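Local coordinates for protein antisigma-factor antagonist, STAS (Rhodobacter sphaeroides, PDB 3OIZ) that probably serves as the cytoplasmic STAS domain of a SulP-like membrane transporter for sulfate or related anions, a domain thought to regulate such carriers, at residues Val47-Ser52 against Met67-Phe72; Arg18-Glu23 against Ala36-Arg41. One frame throughout, in Å; residues are numbered along the deposited sequence. Where two conformers were deposited one is given.

Interaction 1: residues Val47-Ser52 against Met67-Phe72; sequences VVIDVS and MAVLKF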
loop_
_atom_site.group_PDB
_atom_site.type_symbol
_atom_site.label_atom_id
_atom_site.label_comp_id
_atom_site.label_asym_id
_atom_site.label_seq_id
_atom_site.Cartn_x
_atom_site.Cartn_y
_atom_site.Cartn_z
ATOM N N VAL A 47 -7.399 -7.248 3.059
ATOM C CA VAL A 47 -6.150 -6.795 2.501
ATOM C C VAL A 47 -5.375 -6.154 3.635
ATOM O O VAL A 47 -5.926 -5.350 4.400
ATOM C CB VAL A 47 -6.369 -5.776 1.341
ATOM C CG1 VAL A 47 -5.042 -5.151 0.906
ATOM C CG2 VAL A 47 -7.053 -6.466 0.171
ATOM N N VAL A 48 -4.093 -6.476 3.728
ATOM C CA VAL A 48 -3.193 -5.764 4.633
ATOM C C VAL A 48 -2.203 -5.012 3.751
ATOM O O VAL A 48 -1.626 -5.603 2.830
ATOM C CB VAL A 48 -2.441 -6.750 5.536
ATOM C CG1 VAL A 48 -1.412 -6.000 6.419
ATOM C CG2 VAL A 48 -3.440 -7.557 6.361
ATOM N N ILE A 49 -1.989 -3.725 4.035
ATOM C CA ILE A 49 -0.890 -2.987 3.371
ATOM C C ILE A 49 0.142 -2.646 4.428
ATOM O O ILE A 49 -0.108 -1.821 5.325
ATOM C CB ILE A 49 -1.388 -1.738 2.629
ATOM C CG1 ILE A 49 -2.513 -2.106 1.628
ATOM C CG2 ILE A 49 -0.221 -1.014 1.908
ATOM C CD1 ILE A 49 -3.066 -0.868 0.938
ATOM N N ASP A 50 1.304 -3.290 4.316
ATOM C CA ASP A 50 2.348 -3.197 5.316
ATOM C C ASP A 50 3.345 -2.169 4.814
ATOM O O ASP A 50 4.082 -2.429 3.852
ATOM C CB ASP A 50 3.008 -4.574 5.531
ATOM C CG ASP A 50 4.075 -4.560 6.626
ATOM O OD1 ASP A 50 4.749 -3.541 6.845
ATOM O OD2 ASP A 50 4.261 -5.616 7.257
ATOM N N VAL A 51 3.377 -1.008 5.462
ATOM C CA VAL A 51 4.341 0.042 5.089
ATOM C C VAL A 51 5.468 0.219 6.157
ATOM O O VAL A 51 6.191 1.224 6.153
ATOM C CB VAL A 51 3.613 1.398 4.811
ATOM C CG1 VAL A 51 2.706 1.253 3.585
ATOM C CG2 VAL A 51 2.820 1.888 6.063
ATOM N N SER A 52 5.651 -0.776 7.012
ATOM C CA SER A 52 6.632 -0.687 8.123
ATOM C C SER A 52 8.042 -0.471 7.627
ATOM O O SER A 52 8.867 0.103 8.346
ATOM C CB SER A 52 6.592 -1.951 8.994
ATOM O OG SER A 52 6.958 -3.107 8.238
HETATM N N MSE A 67 -5.907 6.407 -0.875
HETATM C CA MSE A 67 -6.688 6.042 -2.053
HETATM C C MSE A 67 -6.628 4.535 -2.330
HETATM O O MSE A 67 -7.651 3.936 -2.711
HETATM C CB MSE A 67 -6.248 6.862 -3.283
HETATM C CG MSE A 67 -7.084 6.604 -4.540
HETATM SE SE MSE A 67 -8.948 7.098 -4.300
HETATM C CE MSE A 67 -8.711 8.990 -4.596
ATOM N N ALA A 68 -5.443 3.923 -2.147
ATOM C CA ALA A 68 -5.312 2.487 -2.377
ATOM C C ALA A 68 -6.221 1.777 -1.356
ATOM O O ALA A 68 -6.968 0.833 -1.702
ATOM C CB ALA A 68 -3.883 2.044 -2.197
ATOM N N VAL A 69 -6.150 2.217 -0.093
ATOM C CA VAL A 69 -7.034 1.673 0.940
ATOM C C VAL A 69 -8.519 1.812 0.558
ATOM O O VAL A 69 -9.296 0.816 0.623
ATOM C CB VAL A 69 -6.769 2.335 2.304
ATOM C CG1 VAL A 69 -7.886 1.929 3.314
ATOM C CG2 VAL A 69 -5.345 1.911 2.835
ATOM N N LEU A 70 -8.914 3.025 0.166
ATOM C CA LEU A 70 -10.300 3.266 -0.207
ATOM C C LEU A 70 -10.732 2.356 -1.366
ATOM O O LEU A 70 -11.831 1.781 -1.318
ATOM C CB LEU A 70 -10.492 4.740 -0.607
ATOM C CG LEU A 70 -11.915 5.151 -0.994
ATOM C CD1 LEU A 70 -12.897 4.789 0.139
ATOM C CD2 LEU A 70 -11.951 6.628 -1.254
ATOM N N LYS A 71 -9.862 2.205 -2.383
ATOM C CA LYS A 71 -10.204 1.374 -3.544
ATOM C C LYS A 71 -10.399 -0.096 -3.214
ATOM O O LYS A 71 -11.349 -0.734 -3.747
ATOM C CB LYS A 71 -9.189 1.545 -4.682
ATOM C CG LYS A 71 -9.343 2.929 -5.361
ATOM C CD LYS A 71 -8.255 3.223 -6.386
ATOM C CE LYS A 71 -8.292 2.258 -7.511
ATOM N NZ LYS A 71 -8.805 2.912 -8.739
ATOM N N PHE A 72 -9.535 -0.641 -2.344
ATOM C CA PHE A 72 -9.768 -2.001 -1.811
ATOM C C PHE A 72 -11.050 -2.104 -1.024
ATOM O O PHE A 72 -11.806 -3.075 -1.211
ATOM C CB PHE A 72 -8.599 -2.484 -0.956
ATOM C CG PHE A 72 -7.437 -2.988 -1.762
ATOM C CD1 PHE A 72 -7.580 -4.098 -2.612
ATOM C CD2 PHE A 72 -6.210 -2.403 -1.636
ATOM C CE1 PHE A 72 -6.479 -4.596 -3.320
ATOM C CE2 PHE A 72 -5.099 -2.887 -2.363
ATOM C CZ PHE A 72 -5.235 -3.970 -3.191
#
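F72, on helix 59-74, lays one face of its ring against V47 of strand 46-51. CB leaves the helix with CG anti to the carbonyl carbon (chi1 -79°), which turns the ring down onto the sheet. From there the two V47 methyls share the ring. F72 CG and CE1 lie near CG2 of V47, and F72 CD1 meets that methyl at 3.7 Å. On the other half, F72 CD2 is 3.9 Å from V47 CG1 and CE2 is 4.0 Å from it. V47 CG1 makes a CH-pi contact, 4.0 Å from the F72 ring centroid and 14° off its normal. F72 CD2 also has I49 CD1 at 4.3 Å. I49 is extended (chi2 177°), so this CD1 carries its side of the contact, also touching V69 CG2 at 4.1 Å and, more loosely, A68 CB. An alanine here would remove the ring and with it the CH-pi contact with V47 CG1, and would probably loosen the packing around V47 and I49. The axes of strand 47-51 and of the helical turns 67-72 run nearly antiparallel, 10.2 Å apart at closest approach, as expected for a beta-alpha-beta crossover: helix 59-74 returns along the sheet between the parallel neighbouring strands 46-51 and 78-82 of the STAS fold.

Interaction 2: residues Arg18-Glu23 against Ala36-Arg41; sequences RIYRVE and AAFDFR
In this STAS domain the loop after helix 31-36 passes over strand 17-23 of the mixed sheet, and an edge-to-face aromatic pair joins them. The tight part is Y20 against F38. The F38 edge comes down on the Y20 face, with ring planes at 56°. F38 CD1 stands 3.5 Å above the Y20 ring plane, over its centre, while F38 CE1 is 3.6 Å from Y20 CG. V22 adds only a loose touch, through CG2 to the tip of F38. Outside this pair, F34 meets F38 edge-to-face, and V7 and S9 of strand 5-11 touch Y20.

At the far end of the Y20 ring the packing turns polar. The hydroxyl is gripped twice: D39 N donates to Y20 OH at 3.0 Å along an almost straight line (174°), and Y20 OH donates to a water 2.7 Å away, which lies in the plane of the ring. The buried tyrosine thus has partners for its polar atom.

Beyond it, the contact loosens toward the partly exposed D39 and exposed R41. R41 NH1 and D39 OD1, 3.9 Å apart, form a long salt bridge based on charge alone. R41 N donates to D39 OD1 at 3.2 Å, a bent bond (139°) that makes an Asx turn. Back at the tyrosine, the same water donates to D39 O at 2.6 Å, bridging strand and loop.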
loop_
_atom_site.group_PDB
_atom_site.type_symbol
_atom_site.label_atom_id
_atom_site.label_comp_id
_atom_site.label_asym_id
_atom_site.label_seq_id
_atom_site.Cartn_x
_atom_site.Cartn_y
_atom_site.Cartn_z
ATOM N N ARG A 18 -4.826 -10.947 1.094
ATOM C CA ARG A 18 -3.532 -10.668 0.477
ATOM C C ARG A 18 -2.815 -9.643 1.336
ATOM O O ARG A 18 -3.423 -8.642 1.723
ATOM C CB ARG A 18 -3.686 -10.118 -0.940
ATOM C CG ARG A 18 -2.309 -10.002 -1.635
ATOM C CD ARG A 18 -2.360 -9.700 -3.132
ATOM N NE ARG A 18 -2.912 -10.815 -3.906
ATOM C CZ ARG A 18 -2.192 -11.803 -4.449
ATOM N NH1 ARG A 18 -0.845 -11.877 -4.309
ATOM N NH2 ARG A 18 -2.825 -12.726 -5.150
ATOM N N ILE A 19 -1.552 -9.900 1.657
ATOM C CA ILE A 19 -0.728 -8.869 2.314
ATOM C C ILE A 19 0.213 -8.276 1.311
ATOM O O ILE A 19 0.957 -9.007 0.657
ATOM C CB ILE A 19 0.082 -9.450 3.498
ATOM C CG1 ILE A 19 -0.886 -10.163 4.469
ATOM C CG2 ILE A 19 0.963 -8.321 4.130
ATOM C CD1 ILE A 19 -0.196 -11.037 5.552
ATOM N N TYR A 20 0.182 -6.947 1.188
ATOM C CA TYR A 20 1.134 -6.224 0.351
ATOM C C TYR A 20 2.214 -5.653 1.255
ATOM O O TYR A 20 1.907 -5.067 2.280
ATOM C CB TYR A 20 0.410 -5.096 -0.339
ATOM C CG TYR A 20 -0.419 -5.494 -1.538
ATOM C CD1 TYR A 20 0.148 -5.534 -2.820
ATOM C CD2 TYR A 20 -1.774 -5.863 -1.399
ATOM C CE1 TYR A 20 -0.629 -5.906 -3.945
ATOM C CE2 TYR A 20 -2.539 -6.225 -2.510
ATOM C CZ TYR A 20 -1.967 -6.232 -3.779
ATOM O OH TYR A 20 -2.707 -6.599 -4.886
ATOM N N ARG A 21 3.479 -5.792 0.868
ATOM C CA ARG A 21 4.589 -5.291 1.653
ATOM C C ARG A 21 5.278 -4.219 0.813
ATOM O O ARG A 21 5.793 -4.499 -0.263
ATOM C CB ARG A 21 5.548 -6.430 2.055
ATOM C CG ARG A 21 4.874 -7.344 3.126
ATOM C CD ARG A 21 5.843 -8.432 3.675
ATOM N NE ARG A 21 5.095 -9.366 4.524
ATOM C CZ ARG A 21 4.541 -10.501 4.090
ATOM N NH1 ARG A 21 4.655 -10.866 2.810
ATOM N NH2 ARG A 21 3.868 -11.285 4.925
ATOM N N VAL A 22 5.267 -2.991 1.315
ATOM C CA VAL A 22 5.874 -1.881 0.621
ATOM C C VAL A 22 7.199 -1.538 1.320
ATOM O O VAL A 22 7.266 -1.431 2.564
ATOM C CB VAL A 22 4.927 -0.647 0.714
ATOM C CG1 VAL A 22 5.477 0.459 -0.128
ATOM C CG2 VAL A 22 3.463 -0.974 0.268
ATOM N N GLU A 23 8.260 -1.357 0.536
ATOM C CA GLU A 23 9.576 -0.970 1.098
ATOM C C GLU A 23 10.237 0.116 0.283
ATOM O O GLU A 23 10.051 0.184 -0.930
ATOM C CB GLU A 23 10.533 -2.160 1.206
ATOM C CG GLU A 23 10.766 -2.864 -0.092
ATOM C CD GLU A 23 11.859 -2.236 -0.972
ATOM O OE1 GLU A 23 12.569 -1.275 -0.555
ATOM O OE2 GLU A 23 12.003 -2.715 -2.119
ATOM N N ALA A 36 -0.191 1.425 -9.342
ATOM C CA ALA A 36 -0.148 0.330 -10.285
ATOM C C ALA A 36 0.332 -0.961 -9.651
ATOM O O ALA A 36 0.201 -2.045 -10.275
ATOM C CB ALA A 36 0.746 0.691 -11.416
ATOM N N ALA A 37 0.898 -0.855 -8.443
ATOM C CA ALA A 37 1.360 -2.050 -7.719
ATOM C C ALA A 37 0.228 -2.954 -7.201
ATOM O O ALA A 37 0.458 -4.136 -6.898
ATOM C CB ALA A 37 2.286 -1.675 -6.594
ATOM N N PHE A 38 -0.982 -2.424 -7.093
ATOM C CA PHE A 38 -2.073 -3.159 -6.420
ATOM C C PHE A 38 -3.097 -3.706 -7.431
ATOM O O PHE A 38 -3.426 -3.056 -8.429
ATOM C CB PHE A 38 -2.775 -2.234 -5.404
ATOM C CG PHE A 38 -1.850 -1.699 -4.363
ATOM C CD1 PHE A 38 -1.582 -2.442 -3.215
ATOM C CD2 PHE A 38 -1.251 -0.447 -4.513
ATOM C CE1 PHE A 38 -0.696 -1.961 -2.229
ATOM C CE2 PHE A 38 -0.353 0.051 -3.544
ATOM C CZ PHE A 38 -0.076 -0.692 -2.396
ATOM N N ASP A 39 -3.620 -4.889 -7.162
ATOM C CA ASP A 39 -4.698 -5.438 -7.975
ATOM C C ASP A 39 -6.007 -5.225 -7.216
ATOM O O ASP A 39 -6.414 -6.063 -6.385
ATOM C CB ASP A 39 -4.470 -6.934 -8.192
ATOM C CG ASP A 39 -5.600 -7.597 -8.985
ATOM O OD1 ASP A 39 -6.541 -6.879 -9.430
ATOM O OD2 ASP A 39 -5.562 -8.855 -9.149
ATOM N N PHE A 40 -6.670 -4.110 -7.500
ATOM C CA PHE A 40 -7.863 -3.726 -6.760
ATOM C C PHE A 40 -9.058 -4.627 -7.080
ATOM O O PHE A 40 -10.005 -4.705 -6.289
ATOM C CB PHE A 40 -8.191 -2.247 -7.020
ATOM C CG PHE A 40 -7.112 -1.305 -6.557
ATOM C CD1 PHE A 40 -6.798 -1.167 -5.196
ATOM C CD2 PHE A 40 -6.371 -0.587 -7.482
ATOM C CE1 PHE A 40 -5.769 -0.314 -4.777
ATOM C CE2 PHE A 40 -5.361 0.280 -7.073
ATOM C CZ PHE A 40 -5.057 0.418 -5.722
ATOM N N ARG A 41 -9.007 -5.336 -8.197
ATOM C CA ARG A 41 -10.187 -6.105 -8.631
ATOM C C ARG A 41 -10.232 -7.531 -8.110
ATOM O O ARG A 41 -11.241 -8.210 -8.283
ATOM C CB ARG A 41 -10.348 -6.068 -10.159
ATOM C CG ARG A 41 -10.533 -4.632 -10.700
ATOM C CD ARG A 41 -11.113 -4.570 -12.129
ATOM N NE ARG A 41 -10.482 -5.454 -13.127
ATOM C CZ ARG A 41 -9.171 -5.698 -13.261
ATOM N NH1 ARG A 41 -8.260 -5.121 -12.470
ATOM N NH2 ARG A 41 -8.761 -6.539 -14.207
HETATM O O HOH W 1 -5.149 -7.654 -4.716
#

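How the interactions relate
From the N terminus, strand 17-23 comes first; the chain then runs through helix 31-36 into the loop 36-41, where interaction 2 closes. Strand 46-51 follows, and helix 59-74 closes interaction 1. The two contacts are therefore in series, neither nested nor crossed. Their strands are parallel neighbours in one sheet, joined by probable hydrogen bonds from D50 N to Y20 O and from Y20 N to V48 O, each 2.8 Å. On the helix side they merge again: F72 CE1 packs 3.4 Å from D39 O, and F40 meets the F72 ring and K71. Loop, helix and two central strands thus share one core.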